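Local coordinates for protein mitochondrial association factor 1 (Toxoplasma gondii, PDB 6BXS) that has a macro-domain fold, may bind ADP-ribose-like ligands, and comes from a parasite locus required for the direct manipulation of host mitochondria, at residues D68-E73 and I79-T84; Q91-R96 and R118-S123; H150-K153 and T157-G160; L191-A196 and E212-P217. All coordinates share one frame; numbering follows the deposited sequence.

How the interactions relate
Interactions 1, 2 and 3 form a continuous cluster at one end of the mixed sheet, with centres 12 to 15 Å apart. Interactions 1 and 2 share helix 83-103 and touch where Leu81 CD2 lies 3.7 Å from Val119 CG2. Strands 120-126 and 147-152 are sheet neighbours, so interactions 2 and 3 meet through the backbone, Ala121 N lying 2.6 Å from Ile151 O. A sulfate ion, probably from the crystallisation liquor, touches both interaction 1 and interaction 3. Interaction 4 stands apart near the centre of the chain: its centre is about 17 Å from that of interaction 3, and their nearest atoms are about 8 Å apart.

Interaction 1 of 4, residues D68-E73 and I79-T84; sequences DTIIEE and IPLTAT. With SO4 (sulfate ion), chain E.
Ile71 on helix 61-76 and Leu81 in the chain leading into helix 83-103 are the closest backbone positions, with 6.3 Å between Ile71 CA and Leu81 CA; no hydrogen bond joins the two segments, and the contact is van der Waals packing, largely of aliphatic carbon, with one methyl against the Leu81 carbonyl. Ile71 does most of the touching through two branches. With CG1 beside the backbone N (chi1 -68°), CG2 is left anti to that N and rests 3.8 Å from Leu81 O, while the extended arm carries CD1 onward to 3.8 Å from Ala83 CA, at the first turn of the next helix. Leu81 replies with one methyl: CD2 approaches Ile70 CG2 at 4.0 Å, the two side chains slanting across each other. Leu86 of helix 83-103 touches both isoleucines and thereby extends the apolar patch beyond the two segments.

Thr82 takes the N-cap position of helix 83-103, and its OG1 lies 3.0 Å from Thr84 OG1 in a hydrogen bond whose direction is open. At its other side, helix 61-76 presents Thr69 to the sulfate, with Thr69 OG1 3.0 Å from sulfate O1; Glu65 O competes for the same proton, so this bond is not settled. These are two consecutive helices joined by a short loop at the periphery of the macro domain, the loop packing back against helix 61-76 before helix 83-103 begins.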
loop_
_atom_site.group_PDB
_atom_site.type_symbol
_atom_site.label_atom_id
_atom_site.label_comp_id
_atom_site.label_asym_id
_atom_site.label_seq_id
_atom_site.Cartn_x
_atom_site.Cartn_y
_atom_site.Cartn_z
ATOM N N ASP A 68 8.269 -2.148 -13.179
ATOM C CA ASP A 68 8.143 -2.048 -14.630
ATOM C C ASP A 68 7.562 -0.703 -15.045
ATOM O O ASP A 68 8.021 -0.092 -16.009
ATOM C CB ASP A 68 7.265 -3.182 -15.168
ATOM C CG ASP A 68 7.906 -4.547 -14.995
ATOM O OD1 ASP A 68 9.140 -4.606 -14.805
ATOM O OD2 ASP A 68 7.179 -5.561 -15.053
ATOM N N THR A 69 6.553 -0.246 -14.309
ATOM C CA THR A 69 5.900 1.026 -14.596
ATOM C C THR A 69 6.848 2.202 -14.381
ATOM O O THR A 69 6.904 3.124 -15.195
ATOM C CB THR A 69 4.651 1.220 -13.714
ATOM O OG1 THR A 69 3.730 0.148 -13.946
ATOM C CG2 THR A 69 3.965 2.543 -14.025
ATOM N N ILE A 70 7.579 2.173 -13.272
ATOM C CA ILE A 70 8.546 3.219 -12.957
ATOM C C ILE A 70 9.682 3.239 -13.976
ATOM O O ILE A 70 10.105 4.303 -14.427
ATOM C CB ILE A 70 9.128 3.027 -11.538
ATOM C CG1 ILE A 70 8.057 3.345 -10.490
ATOM C CG2 ILE A 70 10.360 3.911 -11.330
ATOM C CD1 ILE A 70 8.476 3.061 -9.058
ATOM N N ILE A 71 10.180 2.058 -14.324
ATOM C CA ILE A 71 11.293 1.946 -15.261
ATOM C C ILE A 71 10.877 2.386 -16.665
ATOM O O ILE A 71 11.627 3.086 -17.344
ATOM C CB ILE A 71 11.840 0.504 -15.304
ATOM C CG1 ILE A 71 12.514 0.160 -13.973
ATOM C CG2 ILE A 71 12.845 0.338 -16.439
ATOM C CD1 ILE A 71 12.776 -1.322 -13.768
ATOM N N GLU A 72 9.688 1.972 -17.097
ATOM C CA GLU A 72 9.200 2.331 -18.427
ATOM C C GLU A 72 9.085 3.845 -18.573
ATOM O O GLU A 72 9.487 4.412 -19.586
ATOM C CB GLU A 72 7.842 1.682 -18.704
ATOM C CG GLU A 72 7.444 1.713 -20.181
ATOM C CD GLU A 72 5.942 1.812 -20.406
ATOM O OE1 GLU A 72 5.248 2.479 -19.610
ATOM O OE2 GLU A 72 5.455 1.221 -21.393
ATOM N N GLU A 73 8.531 4.493 -17.554
ATOM C CA GLU A 73 8.361 5.940 -17.576
ATOM C C GLU A 73 9.713 6.646 -17.527
ATOM O O GLU A 73 9.888 7.710 -18.121
ATOM C CB GLU A 73 7.483 6.392 -16.406
ATOM C CG GLU A 73 7.100 7.862 -16.449
ATOM C CD GLU A 73 6.223 8.207 -17.640
ATOM O OE1 GLU A 73 5.440 7.337 -18.080
ATOM O OE2 GLU A 73 6.319 9.349 -18.137
ATOM N N ILE A 79 15.946 8.522 -19.055
ATOM C CA ILE A 79 16.814 8.417 -17.889
ATOM C C ILE A 79 17.416 7.017 -17.840
ATOM O O ILE A 79 16.707 6.036 -18.058
ATOM C CB ILE A 79 16.051 8.697 -16.583
ATOM C CG1 ILE A 79 15.609 10.156 -16.534
ATOM C CG2 ILE A 79 16.921 8.396 -15.363
ATOM C CD1 ILE A 79 14.537 10.425 -15.520
ATOM N N PRO A 80 18.725 6.912 -17.548
ATOM C CA PRO A 80 19.291 5.565 -17.448
ATOM C C PRO A 80 18.929 4.911 -16.115
ATOM O O PRO A 80 19.638 5.081 -15.122
ATOM C CB PRO A 80 20.808 5.802 -17.573
ATOM C CG PRO A 80 21.010 7.306 -17.548
ATOM C CD PRO A 80 19.711 7.937 -17.170
ATOM N N LEU A 81 17.812 4.187 -16.101
ATOM C CA LEU A 81 17.362 3.474 -14.911
ATOM C C LEU A 81 17.143 2.004 -15.239
ATOM O O LEU A 81 16.338 1.666 -16.107
ATOM C CB LEU A 81 16.071 4.092 -14.361
ATOM C CG LEU A 81 15.548 3.486 -13.056
ATOM C CD1 LEU A 81 16.501 3.771 -11.902
ATOM C CD2 LEU A 81 14.156 4.007 -12.736
ATOM N N THR A 82 17.869 1.136 -14.543
ATOM C CA THR A 82 17.753 -0.303 -14.743
ATOM C C THR A 82 17.042 -0.940 -13.557
ATOM O O THR A 82 16.835 -0.297 -12.527
ATOM C CB THR A 82 19.132 -0.964 -14.927
ATOM O OG1 THR A 82 19.871 -0.887 -13.703
ATOM C CG2 THR A 82 19.915 -0.275 -16.037
ATOM N N ALA A 83 16.672 -2.207 -13.709
ATOM C CA ALA A 83 16.000 -2.946 -12.648
ATOM C C ALA A 83 16.852 -3.008 -11.383
ATOM O O ALA A 83 16.336 -2.862 -10.274
ATOM C CB ALA A 83 15.661 -4.350 -13.122
ATOM N N THR A 84 18.152 -3.224 -11.554
ATOM C CA THR A 84 19.058 -3.352 -10.417
ATOM C C THR A 84 19.250 -2.022 -9.693
ATOM O O THR A 84 19.378 -1.991 -8.470
ATOM C CB THR A 84 20.435 -3.887 -10.854
ATOM O OG1 THR A 84 20.987 -3.032 -11.864
ATOM C CG2 THR A 84 20.308 -5.300 -11.401
HETATM S S SO4 E . -0.158 0.961 -15.119
HETATM O O1 SO4 E . 1.279 1.126 -15.321
HETATM O O2 SO4 E . -0.402 -0.255 -14.347
HETATM O O3 SO4 E . -0.831 0.856 -16.412
HETATM O O4 SO4 E . -0.682 2.116 -14.395
#

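Interaction 2 of 4, residues Q91-R96 and R118-S123; sequences QEIQER and RVFARS
Ile93 carries this contact alone from the side of helix 83-103, and its two branches reach different residues of the opposite segment. Ile93 CG1 lies beside the backbone N (chi1 -69°), which puts CG2 anti to it, against Ser123, 3.8 Å from both Ser123 CB and Ser123 OG. The longer branch is extended (chi2 of 170°) and delivers CD1 to Phe120, 3.7 Å from Phe120 CD2. The methyl approaches the ring obliquely, so the contact is apolar packing without a defined face or edge.

The CB atoms of Phe120 and Ser123 both point toward the helix. Phe120 has CG anti to its carbonyl carbon (chi1 of -54°), which sets the ring beside the backbone N. One ring face is covered from within its own segment: Val119 CG1 sits 3.6 Å above the plane, over the ring centre. The hydroxyl of Ser123 is not spent on Ile93; OG is hydrogen-bonded to Ser113 OG and His150 ND1, which satisfies a buried polar atom. On the helix side, Gln94 OE1 takes a hydrogen bond with NE2 of the same histidine, so the imidazole of His150 is held at both nitrogens.

Phe120 and Ser123 are three positions apart, and a regular strand would send them to opposite faces. Both CB atoms point to the helix because the strand is disrupted between them: Ala121 and Arg122 both face Ile151, the signature of a classic beta bulge, here in a sheet flanked by helix 83-103 as in the layered macro-domain fold.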
loop_
_atom_site.group_PDB
_atom_site.type_symbol
_atom_site.label_atom_id
_atom_site.label_comp_id
_atom_site.label_asym_id
_atom_site.label_seq_id
_atom_site.Cartn_x
_atom_site.Cartn_y
_atom_site.Cartn_z
ATOM N N GLN A 91 15.576 -0.147 -1.992
ATOM C CA GLN A 91 15.949 -0.969 -0.851
ATOM C C GLN A 91 16.744 -0.164 0.180
ATOM O O GLN A 91 16.440 -0.204 1.372
ATOM C CB GLN A 91 16.753 -2.176 -1.338
ATOM C CG GLN A 91 17.110 -3.192 -0.275
ATOM C CD GLN A 91 17.706 -4.452 -0.877
ATOM O OE1 GLN A 91 18.738 -4.400 -1.548
ATOM N NE2 GLN A 91 17.052 -5.588 -0.655
ATOM N N GLU A 92 17.749 0.572 -0.284
ATOM C CA GLU A 92 18.579 1.387 0.600
ATOM C C GLU A 92 17.766 2.446 1.343
ATOM O O GLU A 92 17.866 2.574 2.563
ATOM C CB GLU A 92 19.692 2.068 -0.197
ATOM C CG GLU A 92 20.852 1.153 -0.552
ATOM C CD GLU A 92 21.884 1.833 -1.434
ATOM O OE1 GLU A 92 21.521 2.795 -2.144
ATOM O OE2 GLU A 92 23.059 1.408 -1.412
ATOM N N ILE A 93 16.969 3.206 0.599
ATOM C CA ILE A 93 16.169 4.277 1.183
ATOM C C ILE A 93 15.180 3.749 2.218
ATOM O O ILE A 93 15.034 4.327 3.294
ATOM C CB ILE A 93 15.397 5.048 0.093
ATOM C CG1 ILE A 93 16.374 5.851 -0.770
ATOM C CG2 ILE A 93 14.358 5.981 0.719
ATOM C CD1 ILE A 93 15.754 6.464 -2.012
ATOM N N GLN A 94 14.499 2.657 1.888
ATOM C CA GLN A 94 13.438 2.140 2.743
ATOM C C GLN A 94 13.982 1.392 3.963
ATOM O O GLN A 94 13.336 1.366 5.010
ATOM C CB GLN A 94 12.503 1.246 1.923
ATOM C CG GLN A 94 11.710 2.041 0.880
ATOM C CD GLN A 94 10.610 1.246 0.195
ATOM O OE1 GLN A 94 9.621 1.820 -0.263
ATOM N NE2 GLN A 94 10.778 -0.069 0.109
ATOM N N GLU A 95 15.168 0.802 3.843
ATOM C CA GLU A 95 15.831 0.213 5.005
ATOM C C GLU A 95 16.178 1.286 6.035
ATOM O O GLU A 95 15.926 1.119 7.228
ATOM C CB GLU A 95 17.106 -0.531 4.595
ATOM C CG GLU A 95 16.875 -1.926 4.046
ATOM C CD GLU A 95 18.175 -2.668 3.797
ATOM O OE1 GLU A 95 18.816 -3.090 4.782
ATOM O OE2 GLU A 95 18.561 -2.825 2.619
ATOM N N ARG A 96 16.765 2.381 5.562
ATOM C CA ARG A 96 17.157 3.489 6.429
ATOM C C ARG A 96 15.946 4.139 7.099
ATOM O O ARG A 96 15.975 4.447 8.291
ATOM C CB ARG A 96 17.928 4.539 5.629
ATOM C CG ARG A 96 19.272 4.065 5.103
ATOM C CD ARG A 96 19.832 5.033 4.074
ATOM N NE ARG A 96 21.023 4.504 3.413
ATOM C CZ ARG A 96 21.519 4.976 2.273
ATOM N NH1 ARG A 96 20.928 5.987 1.652
ATOM N NH2 ARG A 96 22.607 4.430 1.747
ATOM N N ARG A 118 17.149 9.801 -8.634
ATOM C CA ARG A 118 16.525 10.203 -9.892
ATOM C C ARG A 118 15.080 9.711 -9.946
ATOM O O ARG A 118 14.331 10.058 -10.861
ATOM C CB ARG A 118 17.302 9.652 -11.092
ATOM C CG ARG A 118 18.817 9.721 -10.965
ATOM C CD ARG A 118 19.460 10.154 -12.275
ATOM N NE ARG A 118 20.881 9.808 -12.342
ATOM C CZ ARG A 118 21.387 8.777 -13.020
ATOM N NH1 ARG A 118 20.601 7.962 -13.715
ATOM N NH2 ARG A 118 22.695 8.562 -13.007
ATOM N N VAL A 119 14.700 8.902 -8.960
ATOM C CA VAL A 119 13.383 8.274 -8.929
ATOM C C VAL A 119 12.470 8.940 -7.906
ATOM O O VAL A 119 11.336 9.305 -8.217
ATOM C CB VAL A 119 13.499 6.770 -8.600
ATOM C CG1 VAL A 119 12.121 6.140 -8.435
ATOM C CG2 VAL A 119 14.291 6.047 -9.686
ATOM N N PHE A 120 12.973 9.086 -6.683
ATOM C CA PHE A 120 12.175 9.590 -5.571
ATOM C C PHE A 120 12.510 11.038 -5.236
ATOM O O PHE A 120 13.673 11.380 -5.034
ATOM C CB PHE A 120 12.386 8.711 -4.338
ATOM C CG PHE A 120 12.140 7.252 -4.590
ATOM C CD1 PHE A 120 10.851 6.769 -4.720
ATOM C CD2 PHE A 120 13.199 6.364 -4.695
ATOM C CE1 PHE A 120 10.618 5.429 -4.953
ATOM C CE2 PHE A 120 12.972 5.021 -4.927
ATOM C CZ PHE A 120 11.680 4.553 -5.057
ATOM N N ALA A 121 11.482 11.879 -5.177
ATOM C CA ALA A 121 11.640 13.282 -4.800
ATOM C C ALA A 121 11.738 13.430 -3.286
ATOM O O ALA A 121 12.546 14.206 -2.774
ATOM C CB ALA A 121 10.482 14.106 -5.332
ATOM N N ARG A 122 10.891 12.691 -2.579
ATOM C CA ARG A 122 10.898 12.694 -1.123
ATOM C C ARG A 122 10.312 11.384 -0.619
ATOM O O ARG A 122 9.421 10.817 -1.252
ATOM C CB ARG A 122 10.113 13.885 -0.581
ATOM C CG ARG A 122 10.469 14.248 0.849
ATOM C CD ARG A 122 10.295 15.727 1.099
ATOM N NE ARG A 122 10.894 16.140 2.368
ATOM C CZ ARG A 122 11.986 16.894 2.499
ATOM N NH1 ARG A 122 12.634 17.360 1.437
ATOM N NH2 ARG A 122 12.428 17.195 3.712
ATOM N N SER A 123 10.819 10.905 0.514
ATOM C CA SER A 123 10.446 9.590 1.024
ATOM C C SER A 123 10.086 9.634 2.500
ATOM O O SER A 123 10.774 10.267 3.302
ATOM C CB SER A 123 11.584 8.595 0.795
ATOM O OG SER A 123 11.901 8.504 -0.581
#

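Interaction 3 of 4, residues H150-K153 and T157-G160; sequences HILK and TPHG. With SO4 (sulfate ion), chain E.
Leu152, at the end of strand 147-152, lays its CD1 methyl against the ring of Pro158, with CD1 4.0 Å from Pro158 CD and the two side chains crossing at about a right angle. Residues 153-165 connect the antiparallel neighbours 147-152 and 166-170 of the macro-domain sheet, and within them residues 157-160 form a type II beta turn: Gly160 N donates to Thr157 O at 2.9 Å, Pro158 has the extended phi/psi of the second position, and His159 has the positive phi of the third.

Thr157 ties this turn back to the strand end. Its OG1 lies anti to the carbonyl carbon (chi1 of -58°), a setting that brings the hydroxyl up to Lys153 O, to which it donates at 2.8 Å. The approach is bent, with a C=O...OG1 angle of 116°, and the donor stands well above the carbonyl plane. A water donates to the same OG1, 2.6 Å from the water oxygen, and makes a weak link to Leu152 O, so the hydroxyl is gripped both as donor and as acceptor.

Beyond the turn, His159 reaches the sulfate, which Arg29 and the backbone nitrogens of Leu36 and Tyr37 also bind. The ring meets the anion at its edge: His159 NE2 donates to sulfate O4 at 3.2 Å, and as Tyr37 O also takes this N-H, the proton is shared, in keeping with the bent N-H...O4 angle of 140°.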
loop_
_atom_site.group_PDB
_atom_site.type_symbol
_atom_site.label_atom_id
_atom_site.label_comp_id
_atom_site.label_asym_id
_atom_site.label_seq_id
_atom_site.Cartn_x
_atom_site.Cartn_y
_atom_site.Cartn_z
ATOM N N HIS A 150 6.199 7.605 -0.913
ATOM C CA HIS A 150 7.175 8.278 -1.768
ATOM C C HIS A 150 6.513 9.270 -2.714
ATOM O O HIS A 150 5.538 8.943 -3.389
ATOM C CB HIS A 150 7.965 7.261 -2.598
ATOM C CG HIS A 150 8.650 6.207 -1.785
ATOM N ND1 HIS A 150 9.830 6.436 -1.112
ATOM C CD2 HIS A 150 8.331 4.911 -1.558
ATOM C CE1 HIS A 150 10.203 5.328 -0.493
ATOM N NE2 HIS A 150 9.310 4.389 -0.748
ATOM N N ILE A 151 7.055 10.482 -2.759
ATOM C CA ILE A 151 6.735 11.419 -3.824
ATOM C C ILE A 151 7.707 11.167 -4.969
ATOM O O ILE A 151 8.910 11.366 -4.822
ATOM C CB ILE A 151 6.834 12.886 -3.366
ATOM C CG1 ILE A 151 5.952 13.115 -2.136
ATOM C CG2 ILE A 151 6.431 13.819 -4.506
ATOM C CD1 ILE A 151 6.013 14.524 -1.581
ATOM N N LEU A 152 7.182 10.722 -6.104
ATOM C CA LEU A 152 8.011 10.391 -7.257
ATOM C C LEU A 152 8.422 11.641 -8.022
ATOM O O LEU A 152 7.683 12.625 -8.064
ATOM C CB LEU A 152 7.264 9.434 -8.187
ATOM C CG LEU A 152 6.872 8.079 -7.596
ATOM C CD1 LEU A 152 5.991 7.320 -8.576
ATOM C CD2 LEU A 152 8.103 7.259 -7.238
ATOM N N LYS A 153 9.606 11.600 -8.628
ATOM C CA LYS A 153 10.047 12.697 -9.480
ATOM C C LYS A 153 9.191 12.704 -10.745
ATOM O O LYS A 153 8.642 11.668 -11.126
ATOM C CB LYS A 153 11.530 12.568 -9.831
ATOM C CG LYS A 153 12.461 12.522 -8.627
ATOM C CD LYS A 153 13.900 12.795 -9.031
ATOM C CE LYS A 153 14.305 14.229 -8.722
ATOM N NZ LYS A 153 14.663 14.405 -7.289
ATOM N N THR A 157 6.927 9.637 -13.038
ATOM C CA THR A 157 5.518 9.714 -12.667
ATOM C C THR A 157 4.647 9.018 -13.714
ATOM O O THR A 157 4.652 9.425 -14.874
ATOM C CB THR A 157 5.064 11.174 -12.519
ATOM O OG1 THR A 157 5.877 11.832 -11.537
ATOM C CG2 THR A 157 3.600 11.251 -12.096
ATOM N N PRO A 158 3.898 7.971 -13.309
ATOM C CA PRO A 158 3.068 7.198 -14.244
ATOM C C PRO A 158 2.172 8.046 -15.149
ATOM O O PRO A 158 1.446 8.917 -14.669
ATOM C CB PRO A 158 2.214 6.332 -13.310
ATOM C CG PRO A 158 3.061 6.136 -12.120
ATOM C CD PRO A 158 3.833 7.414 -11.945
ATOM N N HIS A 159 2.244 7.781 -16.452
ATOM C CA HIS A 159 1.428 8.472 -17.449
ATOM C C HIS A 159 1.721 9.969 -17.500
ATOM O O HIS A 159 0.945 10.735 -18.069
ATOM C CB HIS A 159 -0.060 8.236 -17.171
ATOM C CG HIS A 159 -0.398 6.803 -16.901
ATOM N ND1 HIS A 159 -0.184 5.805 -17.824
ATOM C CD2 HIS A 159 -0.930 6.202 -15.810
ATOM C CE1 HIS A 159 -0.570 4.647 -17.315
ATOM N NE2 HIS A 159 -1.026 4.861 -16.095
ATOM N N GLY A 160 2.842 10.379 -16.912
ATOM C CA GLY A 160 3.256 11.772 -16.931
ATOM C C GLY A 160 2.230 12.729 -16.351
ATOM O O GLY A 160 2.234 13.918 -16.673
HETATM S S SO4 E . -0.158 0.961 -15.119
HETATM O O1 SO4 E . 1.279 1.126 -15.321
HETATM O O2 SO4 E . -0.402 -0.255 -14.347
HETATM O O3 SO4 E . -0.831 0.856 -16.412
HETATM O O4 SO4 E . -0.682 2.116 -14.395
HETATM O O HOH W 1 5.790 14.137 -10.402
#

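Interaction 4 of 4, residues L191-A196 and E212-P217; sequences LGIVGA and EAIRLP
Ile193 on helix 179-202 meets the strand with a single methyl, CG2, which touches both Ile214 and Leu216. Followed in order, the second segment begins at Glu212, whose carboxylate OE2 is hydrogen-bonded to Arg44 N just ahead of strand 45-50. Ala213 opens the strand and faces away from this helix, touching Glu253 and Gln255 of the neighbouring strand 253-256.

Ile214 is the first residue to face the helix. Its CG1 lies between the backbone N and the carbonyl carbon (chi1 of 47°), and the extended end then brings CD1 to 3.9 Å from Ile193 CG2. Arg215 turns to the other face of the sheet, where its guanidinium is held by three partners: NH2 in a salt bridge with Asp38 OD2, NH1 to Pro35 O and NE to Gln255 OE1. Leu216 returns to the helix face and offers CD2 at 4.2 Å from Ile193 CG2. Val48 of the neighbouring strand 45-50 touches both Leu216 and Ile193, continuing the apolar layer along the sheet.

The alternation of Ile214 and Leu216 on the helix face with Arg215 on the other is that of a regular strand. Helix 179-202, followed by the short helix 205-208, lies in the connection from strand 166-170 to the parallel strand 213-216, with strand 45-50 between them, so this contact is the helix-on-sheet packing of a beta-alpha-beta crossover in the core of the macro domain.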
loop_
_atom_site.group_PDB
_atom_site.type_symbol
_atom_site.label_atom_id
_atom_site.label_comp_id
_atom_site.label_asym_id
_atom_site.label_seq_id
_atom_site.Cartn_x
_atom_site.Cartn_y
_atom_site.Cartn_z
ATOM N N LEU A 191 -3.138 0.017 9.741
ATOM C CA LEU A 191 -2.928 1.234 10.518
ATOM C C LEU A 191 -1.744 2.028 9.972
ATOM O O LEU A 191 -1.752 3.258 9.980
ATOM C CB LEU A 191 -2.694 0.905 11.995
ATOM C CG LEU A 191 -3.904 0.530 12.855
ATOM C CD1 LEU A 191 -3.455 0.224 14.275
ATOM C CD2 LEU A 191 -4.948 1.637 12.861
ATOM N N GLY A 192 -0.724 1.317 9.502
ATOM C CA GLY A 192 0.444 1.954 8.920
ATOM C C GLY A 192 0.108 2.714 7.652
ATOM O O GLY A 192 0.571 3.836 7.443
ATOM N N ILE A 193 -0.705 2.097 6.802
ATOM C CA ILE A 193 -1.124 2.707 5.546
ATOM C C ILE A 193 -1.964 3.961 5.787
ATOM O O ILE A 193 -1.661 5.032 5.264
ATOM C CB ILE A 193 -1.934 1.708 4.697
ATOM C CG1 ILE A 193 -1.063 0.510 4.310
ATOM C CG2 ILE A 193 -2.474 2.375 3.437
ATOM C CD1 ILE A 193 -1.854 -0.728 3.949
ATOM N N VAL A 194 -3.021 3.815 6.575
ATOM C CA VAL A 194 -3.940 4.917 6.836
ATOM C C VAL A 194 -3.287 5.970 7.727
ATOM O O VAL A 194 -3.539 7.166 7.577
ATOM C CB VAL A 194 -5.239 4.408 7.493
ATOM C CG1 VAL A 194 -6.206 5.559 7.757
ATOM C CG2 VAL A 194 -5.898 3.354 6.608
ATOM N N GLY A 195 -2.440 5.522 8.648
ATOM C CA GLY A 195 -1.724 6.430 9.525
ATOM C C GLY A 195 -0.704 7.259 8.767
ATOM O O GLY A 195 -0.560 8.460 9.012
ATOM N N ALA A 196 0.005 6.617 7.845
ATOM C CA ALA A 196 0.993 7.303 7.021
ATOM C C ALA A 196 0.336 8.407 6.199
ATOM O O ALA A 196 0.844 9.527 6.127
ATOM C CB ALA A 196 1.700 6.318 6.107
ATOM N N GLU A 212 -5.607 11.863 -1.831
ATOM C CA GLU A 212 -7.056 12.005 -1.774
ATOM C C GLU A 212 -7.735 10.641 -1.841
ATOM O O GLU A 212 -8.902 10.497 -1.480
ATOM C CB GLU A 212 -7.535 12.910 -2.909
ATOM C CG GLU A 212 -6.703 14.184 -3.033
ATOM C CD GLU A 212 -7.216 15.136 -4.094
ATOM O OE1 GLU A 212 -7.494 16.307 -3.758
ATOM O OE2 GLU A 212 -7.322 14.723 -5.267
ATOM N N ALA A 213 -6.991 9.638 -2.294
ATOM C CA ALA A 213 -7.479 8.268 -2.302
ATOM C C ALA A 213 -6.302 7.305 -2.272
ATOM O O ALA A 213 -5.198 7.659 -2.689
ATOM C CB ALA A 213 -8.340 8.016 -3.525
ATOM N N ILE A 214 -6.534 6.100 -1.760
ATOM C CA ILE A 214 -5.528 5.047 -1.813
ATOM C C ILE A 214 -6.076 3.809 -2.516
ATOM O O ILE A 214 -7.175 3.339 -2.216
ATOM C CB ILE A 214 -5.015 4.664 -0.406
ATOM C CG1 ILE A 214 -6.175 4.474 0.572
ATOM C CG2 ILE A 214 -4.064 5.736 0.108
ATOM C CD1 ILE A 214 -5.741 3.941 1.928
ATOM N N ARG A 215 -5.294 3.304 -3.467
ATOM C CA ARG A 215 -5.649 2.114 -4.229
ATOM C C ARG A 215 -4.899 0.908 -3.674
ATOM O O ARG A 215 -3.673 0.834 -3.765
ATOM C CB ARG A 215 -5.330 2.322 -5.712
ATOM C CG ARG A 215 -5.683 1.151 -6.612
ATOM C CD ARG A 215 -5.629 1.557 -8.079
ATOM N NE ARG A 215 -6.602 2.602 -8.393
ATOM C CZ ARG A 215 -6.742 3.171 -9.587
ATOM N NH1 ARG A 215 -5.970 2.804 -10.602
ATOM N NH2 ARG A 215 -7.657 4.114 -9.768
ATOM N N LEU A 216 -5.648 -0.031 -3.103
ATOM C CA LEU A 216 -5.071 -1.151 -2.364
ATOM C C LEU A 216 -5.206 -2.481 -3.099
ATOM O O LEU A 216 -6.230 -2.738 -3.732
ATOM C CB LEU A 216 -5.746 -1.279 -0.996
ATOM C CG LEU A 216 -5.668 -0.066 -0.072
ATOM C CD1 LEU A 216 -6.691 -0.174 1.044
ATOM C CD2 LEU A 216 -4.272 0.053 0.496
ATOM N N PRO A 217 -4.173 -3.334 -3.015
ATOM C CA PRO A 217 -4.366 -4.737 -3.382
ATOM C C PRO A 217 -4.914 -5.507 -2.188
ATOM O O PRO A 217 -5.051 -4.920 -1.113
ATOM C CB PRO A 217 -2.955 -5.199 -3.738
ATOM C CG PRO A 217 -2.094 -4.404 -2.819
ATOM C CD PRO A 217 -2.762 -3.053 -2.689
#